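Local coordinates for protein phosphoribosylformylglycinamidine cyclo-ligase (Thermus thermophilus HB8, PDB 5AVM) that probably catalyses the ATP-driven ring closure of formylglycinamidine ribonucleotide to 5-aminoimidazole ribonucleotide, a step of de novo purine biosynthesis, at residues 270-274 and 275-279; 302-305 and 306-310; 74-77 and 78-81; 86-89 and 90-94; 256-259 and 260-263. One frame throughout, in Å; residues are numbered along the deposited sequence.

Contact 1: residues 270-274 and 275-279; sequences WPIPP and VFPYL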
# COMPACT_ATOMS: atom_id res chain seq x y z
N TRP B 270 15.71 15.14 -27.14
CA TRP B 270 14.65 15.58 -26.24
C TRP B 270 15.19 16.61 -25.24
O TRP B 270 16.38 16.61 -24.92
CB TRP B 270 14.07 14.38 -25.48
CG TRP B 270 14.88 13.93 -24.31
CD1 TRP B 270 14.77 14.37 -23.02
CD2 TRP B 270 15.98 13.01 -24.32
NE1 TRP B 270 15.72 13.77 -22.23
CE2 TRP B 270 16.48 12.93 -23.00
CE3 TRP B 270 16.59 12.23 -25.31
CZ2 TRP B 270 17.56 12.12 -22.65
CZ3 TRP B 270 17.66 11.42 -24.96
CH2 TRP B 270 18.14 11.38 -23.64
N PRO B 271 14.32 17.50 -24.75
CA PRO B 271 14.65 18.55 -23.78
C PRO B 271 14.93 18.00 -22.38
O PRO B 271 14.11 17.26 -21.82
CB PRO B 271 13.40 19.43 -23.79
CG PRO B 271 12.78 19.17 -25.11
CD PRO B 271 12.95 17.69 -25.25
N ILE B 272 16.08 18.35 -21.83
CA ILE B 272 16.45 17.89 -20.49
C ILE B 272 16.23 19.02 -19.49
O ILE B 272 16.79 20.10 -19.64
CB ILE B 272 17.94 17.47 -20.45
CG1 ILE B 272 18.18 16.34 -21.45
CG2 ILE B 272 18.32 17.03 -19.04
CD1 ILE B 272 19.61 15.83 -21.48
N PRO B 273 15.38 18.79 -18.47
CA PRO B 273 15.15 19.86 -17.49
C PRO B 273 16.51 20.41 -17.07
O PRO B 273 17.47 19.66 -16.96
CB PRO B 273 14.44 19.13 -16.35
CG PRO B 273 13.60 18.15 -17.09
CD PRO B 273 14.56 17.61 -18.14
N PRO B 274 16.61 21.73 -16.85
CA PRO B 274 17.87 22.37 -16.45
C PRO B 274 18.38 21.99 -15.06
O PRO B 274 19.58 22.10 -14.77
CB PRO B 274 17.55 23.85 -16.55
CG PRO B 274 16.11 23.89 -16.12
CD PRO B 274 15.52 22.72 -16.88
N VAL B 275 17.46 21.55 -14.20
CA VAL B 275 17.80 21.17 -12.84
C VAL B 275 18.72 19.96 -12.78
O VAL B 275 19.46 19.80 -11.81
CB VAL B 275 16.54 20.85 -12.01
CG1 VAL B 275 15.95 19.52 -12.45
CG2 VAL B 275 16.89 20.82 -10.54
N PHE B 276 18.70 19.12 -13.81
CA PHE B 276 19.55 17.93 -13.84
C PHE B 276 21.05 18.20 -13.98
O PHE B 276 21.83 17.88 -13.08
CB PHE B 276 19.10 16.97 -14.95
CG PHE B 276 17.79 16.29 -14.66
CD1 PHE B 276 17.62 15.55 -13.50
CD2 PHE B 276 16.73 16.40 -15.55
CE1 PHE B 276 16.40 14.93 -13.22
CE2 PHE B 276 15.50 15.79 -15.28
CZ PHE B 276 15.34 15.05 -14.12
N PRO B 277 21.48 18.80 -15.11
CA PRO B 277 22.91 19.08 -15.26
C PRO B 277 23.44 19.97 -14.14
O PRO B 277 24.63 19.97 -13.83
CB PRO B 277 22.99 19.73 -16.63
CG PRO B 277 21.66 20.40 -16.77
CD PRO B 277 20.72 19.36 -16.24
N TYR B 278 22.53 20.74 -13.54
CA TYR B 278 22.87 21.62 -12.44
C TYR B 278 23.24 20.76 -11.23
O TYR B 278 24.30 20.93 -10.63
CB TYR B 278 21.68 22.51 -12.08
CG TYR B 278 21.97 23.42 -10.92
CD1 TYR B 278 22.95 24.40 -11.00
CD2 TYR B 278 21.30 23.25 -9.70
CE1 TYR B 278 23.27 25.19 -9.90
CE2 TYR B 278 21.60 24.04 -8.60
CZ TYR B 278 22.59 25.00 -8.70
OH TYR B 278 22.92 25.76 -7.61
N LEU B 279 22.37 19.83 -10.89
CA LEU B 279 22.62 18.92 -9.77
C LEU B 279 23.92 18.19 -10.08
O LEU B 279 24.83 18.12 -9.26
CB LEU B 279 21.47 17.92 -9.64
CG LEU B 279 20.09 18.51 -9.36
CD1 LEU B 279 19.02 17.44 -9.48
CD2 LEU B 279 20.10 19.14 -7.98
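Pro273 lays its ring along the rim of the Phe276 phenyl group at the start of helix 275-283. The proline CD sits at the ring edge, close to the ring plane, 3.5 Å from Phe276 CE2, and CB and CG also come close to the CD2-CE2 edge, so the two side chains run side by side and point the same way. Phe276 reaches this place because its CG lies anti to its own carbonyl carbon (chi1 -71°), which swings the phenyl group back toward the residues ahead of the helix. One face of the ring is covered by Val275, whose CG1 stands over the ring centre, 4.3 Å above the plane. Ile272 adds a further bump: its CG2 branch comes to 3.9 Å from Phe276 CD2, with the two side chains crossing at about a right angle.

On the backbone side, the Pro277 ring fills the hollow between two carbonyls. Its CD is 3.3 Å from Pro273 O and as near to Pro274 O. Having no N-H, this proline can only pack there. The same two oxygens take weak hydrogen bonds, Phe276 N to Pro273 O at 3.4 Å and Tyr278 N to Pro274 O at 3.5 Å, while Tyr278 CB lies close against Pro274 O.

The proline-rich loop thus leads from strand 261-265 into helix 275-283. Val275 and Tyr278 pack on helix 213-218, Phe276 on the loop residues Asn295 and Met296, and Ile272 on Tyr291 of helix 287-293.

Contact 2: residues 302-305 and 306-310; sequences LVLP and QEAAE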
# COMPACT_ATOMS: atom_id res chain seq x y z
N LEU B 302 7.47 5.68 -25.11
CA LEU B 302 6.48 4.90 -25.83
C LEU B 302 7.13 4.12 -26.97
O LEU B 302 7.96 4.64 -27.71
CB LEU B 302 5.39 5.83 -26.39
CG LEU B 302 4.23 6.23 -25.47
CD1 LEU B 302 4.72 6.56 -24.08
CD2 LEU B 302 3.51 7.42 -26.07
N VAL B 303 6.75 2.86 -27.09
CA VAL B 303 7.26 2.00 -28.15
C VAL B 303 6.07 1.72 -29.06
O VAL B 303 5.08 1.12 -28.64
CB VAL B 303 7.80 0.68 -27.58
CG1 VAL B 303 8.55 -0.08 -28.66
CG2 VAL B 303 8.71 0.96 -26.39
N LEU B 304 6.16 2.17 -30.30
CA LEU B 304 5.07 2.00 -31.26
C LEU B 304 5.58 2.10 -32.70
O LEU B 304 6.70 2.57 -32.93
CB LEU B 304 4.01 3.08 -31.01
CG LEU B 304 4.48 4.55 -30.83
CD1 LEU B 304 5.36 4.99 -31.97
CD2 LEU B 304 3.27 5.45 -30.76
N PRO B 305 4.77 1.65 -33.68
CA PRO B 305 5.17 1.71 -35.09
C PRO B 305 5.61 3.13 -35.46
O PRO B 305 5.16 4.10 -34.85
CB PRO B 305 3.89 1.29 -35.82
CG PRO B 305 3.32 0.27 -34.89
CD PRO B 305 3.48 0.94 -33.53
N GLN B 306 6.48 3.26 -36.45
CA GLN B 306 6.96 4.58 -36.84
C GLN B 306 5.85 5.57 -37.22
O GLN B 306 5.90 6.73 -36.82
CB GLN B 306 7.96 4.47 -38.00
CG GLN B 306 8.60 5.80 -38.38
CD GLN B 306 9.57 6.32 -37.33
OE1 GLN B 306 9.66 7.53 -37.10
NE2 GLN B 306 10.31 5.41 -36.69
N GLU B 307 4.86 5.11 -37.97
CA GLU B 307 3.76 5.99 -38.39
C GLU B 307 2.92 6.50 -37.23
O GLU B 307 2.40 7.61 -37.28
CB GLU B 307 2.85 5.27 -39.38
CG GLU B 307 1.66 6.11 -39.91
CD GLU B 307 0.37 5.94 -39.11
OE1 GLU B 307 0.34 6.31 -37.92
OE2 GLU B 307 -0.62 5.42 -39.68
N ALA B 308 2.79 5.67 -36.19
CA ALA B 308 2.00 6.03 -35.02
C ALA B 308 2.59 7.21 -34.27
O ALA B 308 1.86 8.10 -33.83
CB ALA B 308 1.87 4.83 -34.09
N ALA B 309 3.91 7.22 -34.13
CA ALA B 309 4.59 8.32 -33.45
C ALA B 309 4.20 9.63 -34.14
O ALA B 309 3.83 10.60 -33.49
CB ALA B 309 6.09 8.11 -33.52
N GLU B 310 4.29 9.63 -35.47
CA GLU B 310 3.94 10.79 -36.28
C GLU B 310 2.55 11.32 -35.95
O GLU B 310 2.39 12.50 -35.63
CB GLU B 310 4.00 10.44 -37.78
CG GLU B 310 5.30 10.84 -38.49
CD GLU B 310 6.52 10.14 -37.93
OE1 GLU B 310 6.53 8.89 -37.91
OE2 GLU B 310 7.47 10.84 -37.52
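Leu304 forks over two alanines of the first helical turn, and this supplies most of the apolar contact. Its CD2 branch touches Ala308 CB at 3.7 Å, and its CD1 branch meets Ala309 CB at 3.6 Å. The fork opens toward the helix because CG is tucked between the backbone N and the carbonyl carbon (chi1 47°). Pro305 adds a looser touch, its CD lying 4.2 Å from Ala308 CB. With only an alanine at Leu304 both branches are gone, which would probably leave Ala309 CB without its partner here, Ala308 CB with less of its own, and a gap between strand end and helix.

The polar part is all backbone. Pro305 O accepts two weak hydrogen bonds, a bent one from Ala308 N at 3.1 Å and a straighter one from Ala309 N at 3.4 Å.

Around this corner, Leu304 also touches Leu238, Ala309 packs on Ala176 and Leu178 of strand 176-181, and the Leu304 backbone is hydrogen-bonded to Ala176. With Pro305 at the N-cap and the axes of strand 302-304 and helix 306-310 turned 126° apart, this is a tight strand-to-helix turn, in which helix 306-313 folds back against the mixed sheet of the C-terminal AIR synthase domain.

Contact 3: residues 74-77 and 78-81; sequences GDVS and GLGF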
# COMPACT_ATOMS: atom_id res chain seq x y z
N GLY B 74 9.46 22.87 3.99
CA GLY B 74 8.19 23.30 4.54
C GLY B 74 7.06 23.48 3.54
O GLY B 74 6.38 24.50 3.55
N ASP B 75 6.86 22.49 2.67
CA ASP B 75 5.80 22.57 1.67
C ASP B 75 5.50 21.20 1.05
O ASP B 75 6.12 20.80 0.07
CB ASP B 75 6.19 23.56 0.56
CG ASP B 75 5.15 23.64 -0.55
OD1 ASP B 75 3.97 23.32 -0.30
OD2 ASP B 75 5.52 24.04 -1.68
N VAL B 76 4.53 20.50 1.64
CA VAL B 76 4.12 19.18 1.17
C VAL B 76 2.92 19.27 0.22
O VAL B 76 2.38 18.25 -0.22
CB VAL B 76 3.74 18.29 2.37
CG1 VAL B 76 4.97 18.01 3.20
CG2 VAL B 76 2.70 18.98 3.22
N SER B 77 2.52 20.50 -0.10
CA SER B 77 1.39 20.80 -0.98
C SER B 77 1.37 20.02 -2.28
O SER B 77 0.31 19.81 -2.88
CB SER B 77 1.38 22.28 -1.34
OG SER B 77 2.35 22.53 -2.35
N GLY B 78 2.55 19.60 -2.73
CA GLY B 78 2.63 18.87 -3.98
C GLY B 78 2.74 17.37 -3.85
O GLY B 78 2.48 16.65 -4.81
N LEU B 79 3.12 16.90 -2.67
CA LEU B 79 3.29 15.47 -2.45
C LEU B 79 2.07 14.64 -2.85
O LEU B 79 2.20 13.48 -3.26
CB LEU B 79 3.68 15.21 -0.99
CG LEU B 79 5.03 15.83 -0.59
CD1 LEU B 79 5.41 15.42 0.82
CD2 LEU B 79 6.11 15.37 -1.56
N GLY B 80 0.89 15.25 -2.77
CA GLY B 80 -0.32 14.54 -3.15
C GLY B 80 -0.33 14.24 -4.64
O GLY B 80 -0.80 13.20 -5.08
N PHE B 81 0.20 15.16 -5.44
CA PHE B 81 0.24 14.94 -6.87
C PHE B 81 1.39 14.00 -7.24
O PHE B 81 1.28 13.21 -8.17
CB PHE B 81 0.37 16.27 -7.62
CG PHE B 81 -0.86 17.14 -7.53
CD1 PHE B 81 -1.21 17.76 -6.33
CD2 PHE B 81 -1.69 17.31 -8.64
CE1 PHE B 81 -2.36 18.54 -6.23
CE2 PHE B 81 -2.85 18.08 -8.56
CZ PHE B 81 -3.18 18.70 -7.35
O HOH W 1 5.14 19.40 -2.10
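An Asx turn at Asp75 leads into helix 79-92 of the N-terminal AIR synthase domain, just after the Schellman motif with Gly74 that closes helix 66-72. Across the joint, Val76 O accepts from Leu79 N at 2.9 Å, with the donor well above the carbonyl plane. Beside this bond the side chains of the same two residues cross at a slant, Val76 CG1 resting 3.5 Å from Leu79 CD1. Both first torsions are alike: Val76 CG1 (chi1 -66°) and Leu79 CG (chi1 -63°) stand opposite their carbonyl carbons, and both side chains pack on Leu118 of helix 112-129 as well as on helix 66-72.

In the turn itself, Asp75 OD1 is held twice by Ser77. The serine OG donates on the syn side of the carboxylate at 2.7 Å, while Ser77 N comes from above its plane at 3.2 Å. A water bridges the turn to Gly78, at the approach to the helix, donating to Asp75 O at 2.8 Å and accepting from Gly78 N at 2.7 Å.

A sulfate, probably from the crystallisation liquor, lies about 3 Å from the Ser77 side chain. Two donors on one oxygen would be expected to steady the carboxylate and soften its charge, and the Gly78 N-H is satisfied by water; the contact thus keeps its polar chemistry in the turn and its apolar grip on the buried side.

Contact 4: residues 86-89 and 90-94; sequences HSVN and DLLAQ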
# COMPACT_ATOMS: atom_id res chain seq x y z
N HIS B 86 2.29 9.57 -10.09
CA HIS B 86 3.24 8.48 -10.28
C HIS B 86 2.43 7.19 -10.40
O HIS B 86 2.77 6.30 -11.18
CB HIS B 86 4.19 8.42 -9.08
CG HIS B 86 5.24 7.35 -9.17
ND1 HIS B 86 6.49 7.50 -8.61
CD2 HIS B 86 5.20 6.10 -9.68
CE1 HIS B 86 7.18 6.38 -8.77
NE2 HIS B 86 6.42 5.51 -9.41
N SER B 87 1.35 7.11 -9.63
CA SER B 87 0.46 5.95 -9.64
C SER B 87 -0.28 5.86 -10.97
O SER B 87 -0.45 4.78 -11.54
CB SER B 87 -0.55 6.03 -8.48
OG SER B 87 0.09 6.04 -7.21
N VAL B 88 -0.74 7.01 -11.47
CA VAL B 88 -1.46 7.06 -12.73
C VAL B 88 -0.57 6.57 -13.88
O VAL B 88 -1.02 5.82 -14.74
CB VAL B 88 -1.97 8.49 -13.02
CG1 VAL B 88 -2.49 8.60 -14.45
CG2 VAL B 88 -3.07 8.86 -12.04
N ASN B 89 0.69 6.99 -13.89
CA ASN B 89 1.61 6.62 -14.95
C ASN B 89 1.99 5.15 -14.97
O ASN B 89 2.11 4.56 -16.04
CB ASN B 89 2.89 7.46 -14.90
CG ASN B 89 2.66 8.91 -15.31
OD1 ASN B 89 1.55 9.30 -15.70
ND2 ASN B 89 3.72 9.72 -15.24
N ASP B 90 2.19 4.55 -13.80
CA ASP B 90 2.54 3.13 -13.74
C ASP B 90 1.42 2.28 -14.34
O ASP B 90 1.66 1.17 -14.83
CB ASP B 90 2.81 2.70 -12.30
CG ASP B 90 4.29 2.79 -11.93
OD1 ASP B 90 5.06 3.40 -12.70
OD2 ASP B 90 4.67 2.25 -10.87
N LEU B 91 0.21 2.83 -14.30
CA LEU B 91 -0.96 2.16 -14.84
C LEU B 91 -1.07 2.44 -16.34
O LEU B 91 -1.39 1.54 -17.11
CB LEU B 91 -2.23 2.63 -14.10
CG LEU B 91 -3.09 1.55 -13.44
CD1 LEU B 91 -2.31 0.82 -12.36
CD2 LEU B 91 -4.33 2.18 -12.85
N LEU B 92 -0.80 3.68 -16.74
CA LEU B 92 -0.85 4.04 -18.16
C LEU B 92 0.14 3.22 -18.96
O LEU B 92 -0.04 3.03 -20.16
CB LEU B 92 -0.55 5.53 -18.35
CG LEU B 92 -1.65 6.50 -17.91
CD1 LEU B 92 -1.13 7.93 -18.01
CD2 LEU B 92 -2.90 6.31 -18.76
N ALA B 93 1.20 2.75 -18.31
CA ALA B 93 2.21 1.93 -18.96
C ALA B 93 1.62 0.56 -19.31
O ALA B 93 2.07 -0.10 -20.24
CB ALA B 93 3.41 1.76 -18.05
N GLN B 94 0.61 0.15 -18.55
CA GLN B 94 -0.05 -1.13 -18.78
C GLN B 94 -1.14 -1.00 -19.86
O GLN B 94 -1.53 -1.98 -20.49
CB GLN B 94 -0.69 -1.62 -17.47
CG GLN B 94 0.29 -1.84 -16.33
CD GLN B 94 -0.37 -2.41 -15.09
OE1 GLN B 94 -1.11 -3.39 -15.16
NE2 GLN B 94 -0.10 -1.80 -13.94
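Backbone i to i+4 bonds run along the C-terminal part of helix 79-92, Asp90 N to His86 O at 3.2 Å, Leu92 N to Val88 O at 2.9 Å and Ala93 N to Asn89 O at 3.0 Å, whereas Leu91 N divides itself weakly between Ser87 O and Val88 O. One turn apart, His86 and Asp90 cross with ring and carboxylate planes 78° to each other. Asp90 OD2 lies at the imidazole edge, near its plane, a near approach only, 4.0 Å from His86 NE2. The ring reaches that far along the helix because CG is anti to the backbone N (chi1 -179°). The bonds lie elsewhere: His86 ND1 with Thr187 OG1, and Asp90 OD1 with His243 ND1.

This helix belongs to the N-terminal PurM-like domain, and here it meets the C-terminal domain: Asn89 also bonds Arg222 O and Tyr224 N. A leucine in place of Asp90 would probably leave His243 ND1 without its carboxylate mate and set an apolar group at the edge of His86.

On the apolar side, Val88 and Leu92 lie side by side, CG1 to CD1 3.9 Å, and both pack on Leu225 of helix 225-233. Leu92 CD1 also rests 3.8 Å from Asn89 OD1.

Contact 5: residues 256-259 and 260-263; sequences ALPP and GLGA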
# COMPACT_ATOMS: atom_id res chain seq x y z
N ALA B 256 9.82 -3.02 -21.01
CA ALA B 256 8.79 -2.92 -22.03
C ALA B 256 9.25 -3.53 -23.34
O ALA B 256 8.54 -3.46 -24.35
CB ALA B 256 8.42 -1.45 -22.25
N LEU B 257 10.43 -4.14 -23.34
CA LEU B 257 10.97 -4.75 -24.55
C LEU B 257 11.17 -6.25 -24.42
O LEU B 257 11.72 -6.75 -23.43
CB LEU B 257 12.30 -4.08 -24.92
CG LEU B 257 12.28 -2.56 -25.08
CD1 LEU B 257 13.69 -2.09 -25.38
CD2 LEU B 257 11.33 -2.14 -26.19
N PRO B 258 10.73 -7.00 -25.44
CA PRO B 258 10.85 -8.46 -25.48
C PRO B 258 12.29 -8.89 -25.66
O PRO B 258 13.15 -8.07 -25.98
CB PRO B 258 9.99 -8.82 -26.68
CG PRO B 258 10.26 -7.70 -27.60
CD PRO B 258 10.12 -6.51 -26.68
N PRO B 259 12.56 -10.19 -25.45
CA PRO B 259 13.92 -10.72 -25.60
C PRO B 259 14.45 -10.53 -27.02
O PRO B 259 13.71 -10.66 -28.00
CB PRO B 259 13.75 -12.19 -25.24
CG PRO B 259 12.62 -12.17 -24.26
CD PRO B 259 11.66 -11.22 -24.92
N GLY B 260 15.74 -10.20 -27.13
CA GLY B 260 16.35 -10.01 -28.43
C GLY B 260 16.11 -8.64 -29.04
O GLY B 260 16.28 -8.45 -30.25
N LEU B 261 15.70 -7.70 -28.20
CA LEU B 261 15.43 -6.34 -28.66
C LEU B 261 15.89 -5.31 -27.63
O LEU B 261 15.46 -5.32 -26.47
CB LEU B 261 13.94 -6.17 -28.96
CG LEU B 261 13.43 -6.99 -30.15
CD1 LEU B 261 11.93 -6.82 -30.30
CD2 LEU B 261 14.14 -6.56 -31.42
N GLY B 262 16.79 -4.43 -28.06
CA GLY B 262 17.30 -3.39 -27.21
C GLY B 262 16.87 -2.07 -27.80
O GLY B 262 16.29 -2.05 -28.88
N ALA B 263 17.16 -0.97 -27.11
CA ALA B 263 16.77 0.35 -27.61
C ALA B 263 17.96 1.22 -27.99
O ALA B 263 19.07 1.03 -27.48
CB ALA B 263 15.92 1.07 -26.57
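Pro258 O takes the N-H of Leu261 in a weak, strongly bent hydrogen bond of 3.4 Å, with an angle of 124° at the hydrogen, and so closes a type II beta turn over Pro259 and Gly260. Gly260 has phi of 82°, and a CB there would be jammed against Pro259 O, so the turn calls for a glycine at this corner.

Next to the closing bond, the Leu261 methyl comes obliquely to the Pro258 ring. Proline CG presses on Leu261 CD1 at 3.3 Å, tighter than an ordinary carbon contact, and Leu261 CB sits 3.6 Å from Pro258 O. With CG turned away from its carbonyl carbon (chi1 -66°), Leu261 folds back onto the proline.

Leu257, ahead of the turn, meets the strand farther along. Its CB lies 3.7 Å from Leu261 O, and its CD1 runs on to Ala263 CB at 4.0 Å. Leu257 and Leu261 both also touch Val324 of strand 319-326, while Pro258 leans on Pro168 and Val171.

Backbone bonds from Gly262 to Val325 and from Ala263 to Gly329 and Arg331 tie the new strand in on both flanks. The whole is a reverse turn feeding strand 261-265 into the mixed sheet of the C-terminal AIR synthase domain.

Overall arrangement
Contact 4 is the buried one, its centre about 8 Å from that of the chain, and the one richest in polar side chains with partners elsewhere; the other four are partly buried, 16 to 21 Å out. Contacts 3 and 4 share helix 79-92, one entering it through an Asx turn and a water, the other near its far end. Contacts 2 and 5 belong to the same C-terminal sheet and touch where Val303 CG2 packs 4.1 Å from Leu257 CD2. Contacts 1, 2 and 5 all use prolines and weak backbone bonds where loops meet helices or strands; of these three, contact 1 alone adds an aromatic ring, and lies about 27 Å from contact 5 between centres.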